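Local coordinates for protein ecdysteroid-phosphate phosphatase (Bombyx mori, PDB 3C7T) that removes phosphate from inactive ecdysteroid phosphates, ecdysone 22-phosphate above all, to release active hormone, and also acts as a protein tyrosine phosphatase through its C-terminal phosphoglycerate-mutase-like domain, at residues Ala87-Arg92 with Gly117-Lys122. Residues are numbered along the deposited sequence; the frame is centred on the assembly and turned at random.
Sequences ASPALR and GLFEFK. With WO4 (tungstate(VI)ion), chain E.
Phe119 meets the loop Ser88-Ala90 with the CD1-CE1 edge of its ring; in this histidine phosphatase fold the loop leads from strand 84-87 of the central sheet into helix 91-104. Near the ring plane, Ser88 OG meets CD1 at 3.6 Å and the methyl CB of Ala90 reaches CE1 at 4.1 Å, while the Pro89 ring brings its CD to Phe119 CB. Leu118 completes the apolar seam of Pro89, Ala90 and Phe119, its CD1 touching the backbone of Ala87. Ser88 OG is anti to the backbone N (chi1 160°); there it hydrogen-bonds His192, probably an active-site residue, and weakly receives the N-H of Ala90.

Beyond the Phe119 contact, Arg92 and Glu120 are two of the eight residues of the tungstate pocket, and Arg92 exemplifies double use of one guanidinium edge, which meets both the anion and the carboxylate of Glu120. The Arg92 chain runs extended from CG to NE, and Ala90 CB lies 3.9 Å above the guanidinium plane, offset toward the rim. The guanidinium edge grips tungstate O4 twice, NE at 2.7 Å and NH2 at 2.8 Å. NH2 also forms a salt bridge to Glu120 OE1 at 3.3 Å, the carboxylate plane turned 62° from the guanidinium. A leucine in place of Arg92 would probably leave O4 without this two-pronged donor and Glu120 OE1 without its cationic mate. Glu120 OE2 has a second charged partner in Lys128, and His12, which carries the phosphate in the intermediate, packs against Arg92. A water bridges Arg92 and Glu120, accepting from Arg92 NH2 and donating to Glu120 OE2.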
loop_
_atom_site.group_PDB
_atom_site.type_symbol
_atom_site.label_atom_id
_atom_site.label_comp_id
_atom_site.label_asym_id
_atom_site.label_seq_id
_atom_site.Cartn_x
_atom_site.Cartn_y
_atom_site.Cartn_z
ATOM N N ALA A 87 -10.603 -10.942 -17.017
ATOM C CA ALA A 87 -9.625 -11.344 -16.015
ATOM C C ALA A 87 -9.307 -12.822 -16.122
ATOM O O ALA A 87 -10.199 -13.645 -16.357
ATOM C CB ALA A 87 -10.119 -11.025 -14.633
ATOM N N SER A 88 -8.026 -13.154 -15.949
ATOM C CA SER A 88 -7.614 -14.539 -15.792
ATOM C C SER A 88 -8.398 -15.127 -14.620
ATOM O O SER A 88 -8.768 -14.400 -13.722
ATOM C CB SER A 88 -6.116 -14.573 -15.473
ATOM O OG SER A 88 -5.766 -15.797 -14.888
ATOM N N PRO A 89 -8.686 -16.443 -14.637
ATOM C CA PRO A 89 -9.494 -16.995 -13.550
ATOM C C PRO A 89 -8.758 -17.152 -12.199
ATOM O O PRO A 89 -9.402 -17.516 -11.204
ATOM C CB PRO A 89 -9.950 -18.356 -14.115
ATOM C CG PRO A 89 -8.873 -18.729 -15.063
ATOM C CD PRO A 89 -8.359 -17.456 -15.658
ATOM N N ALA A 90 -7.443 -16.878 -12.162
ATOM C CA ALA A 90 -6.671 -16.870 -10.906
ATOM C C ALA A 90 -7.273 -15.847 -9.959
ATOM O O ALA A 90 -7.583 -14.706 -10.376
ATOM C CB ALA A 90 -5.193 -16.534 -11.172
ATOM N N LEU A 91 -7.395 -16.217 -8.677
ATOM C CA LEU A 91 -8.038 -15.324 -7.712
ATOM C C LEU A 91 -7.355 -13.973 -7.640
ATOM O O LEU A 91 -8.042 -12.946 -7.511
ATOM C CB LEU A 91 -8.082 -15.923 -6.310
ATOM C CG LEU A 91 -8.644 -14.992 -5.241
ATOM C CD1 LEU A 91 -10.117 -14.600 -5.545
ATOM C CD2 LEU A 91 -8.446 -15.598 -3.815
ATOM N N ARG A 92 -6.029 -13.960 -7.715
ATOM C CA ARG A 92 -5.279 -12.680 -7.678
ATOM C C ARG A 92 -5.665 -11.730 -8.820
ATOM O O ARG A 92 -5.665 -10.500 -8.659
ATOM C CB ARG A 92 -3.770 -12.954 -7.670
ATOM C CG ARG A 92 -3.283 -13.738 -8.886
ATOM C CD ARG A 92 -1.819 -14.109 -8.715
ATOM N NE ARG A 92 -1.228 -14.983 -9.731
ATOM C CZ ARG A 92 -1.304 -16.323 -9.746
ATOM N NH1 ARG A 92 -2.035 -16.997 -8.844
ATOM N NH2 ARG A 92 -0.675 -16.998 -10.707
ATOM N N GLY A 117 -8.924 -18.129 -21.075
ATOM C CA GLY A 117 -7.964 -17.860 -22.146
ATOM C C GLY A 117 -6.782 -17.056 -21.632
ATOM O O GLY A 117 -5.676 -17.188 -22.141
ATOM N N LEU A 118 -7.024 -16.246 -20.600
ATOM C CA LEU A 118 -6.003 -15.372 -20.025
ATOM C C LEU A 118 -5.111 -16.036 -18.975
ATOM O O LEU A 118 -4.149 -15.413 -18.506
ATOM C CB LEU A 118 -6.680 -14.109 -19.439
ATOM C CG LEU A 118 -7.451 -13.218 -20.434
ATOM C CD1 LEU A 118 -8.076 -12.063 -19.684
ATOM C CD2 LEU A 118 -6.551 -12.717 -21.575
ATOM N N PHE A 119 -5.398 -17.288 -18.608
ATOM C CA PHE A 119 -4.584 -17.944 -17.571
ATOM C C PHE A 119 -3.118 -18.126 -18.009
ATOM O O PHE A 119 -2.820 -18.286 -19.199
ATOM C CB PHE A 119 -5.219 -19.263 -17.082
ATOM C CG PHE A 119 -4.554 -19.836 -15.851
ATOM C CD1 PHE A 119 -4.619 -19.169 -14.637
ATOM C CD2 PHE A 119 -3.865 -21.055 -15.920
ATOM C CE1 PHE A 119 -3.992 -19.691 -13.498
ATOM C CE2 PHE A 119 -3.242 -21.598 -14.785
ATOM C CZ PHE A 119 -3.306 -20.914 -13.574
ATOM N N GLU A 120 -2.207 -18.082 -17.024
ATOM C CA GLU A 120 -0.779 -18.206 -17.245
ATOM C C GLU A 120 -0.432 -19.545 -17.911
ATOM O O GLU A 120 -1.268 -20.444 -17.996
ATOM C CB GLU A 120 -0.043 -18.092 -15.904
ATOM C CG GLU A 120 -0.227 -19.307 -14.995
ATOM C CD GLU A 120 0.464 -19.153 -13.646
ATOM O OE1 GLU A 120 1.000 -18.046 -13.372
ATOM O OE2 GLU A 120 0.483 -20.157 -12.871
ATOM N N PHE A 121 0.803 -19.651 -18.385
ATOM C CA PHE A 121 1.314 -20.861 -19.016
ATOM C C PHE A 121 1.326 -22.017 -18.023
ATOM O O PHE A 121 1.879 -21.900 -16.921
ATOM C CB PHE A 121 2.719 -20.547 -19.563
ATOM C CG PHE A 121 3.435 -21.709 -20.199
ATOM C CD1 PHE A 121 2.749 -22.718 -20.880
ATOM C CD2 PHE A 121 4.831 -21.749 -20.162
ATOM C CE1 PHE A 121 3.442 -23.765 -21.464
ATOM C CE2 PHE A 121 5.521 -22.785 -20.745
ATOM C CZ PHE A 121 4.822 -23.792 -21.404
ATOM N N LYS A 122 0.706 -23.126 -18.424
ATOM C CA LYS A 122 0.766 -24.386 -17.689
ATOM C C LYS A 122 1.958 -25.233 -18.158
ATOM O O LYS A 122 1.817 -26.077 -19.059
ATOM C CB LYS A 122 -0.545 -25.161 -17.865
ATOM C CG LYS A 122 -1.774 -24.417 -17.350
ATOM C CD LYS A 122 -3.039 -25.221 -17.572
ATOM C CE LYS A 122 -3.449 -25.239 -19.048
ATOM N NZ LYS A 122 -4.366 -26.389 -19.311
HETATM W W WO4 E . 2.159 -13.727 -11.813
HETATM O O1 WO4 E . 2.399 -12.293 -13.087
HETATM O O2 WO4 E . 3.385 -15.053 -12.644
HETATM O O3 WO4 E . 2.917 -13.598 -9.982
HETATM O O4 WO4 E . 0.441 -14.678 -11.850
HETATM O O HOH W 1 -0.517 -19.862 -10.617
#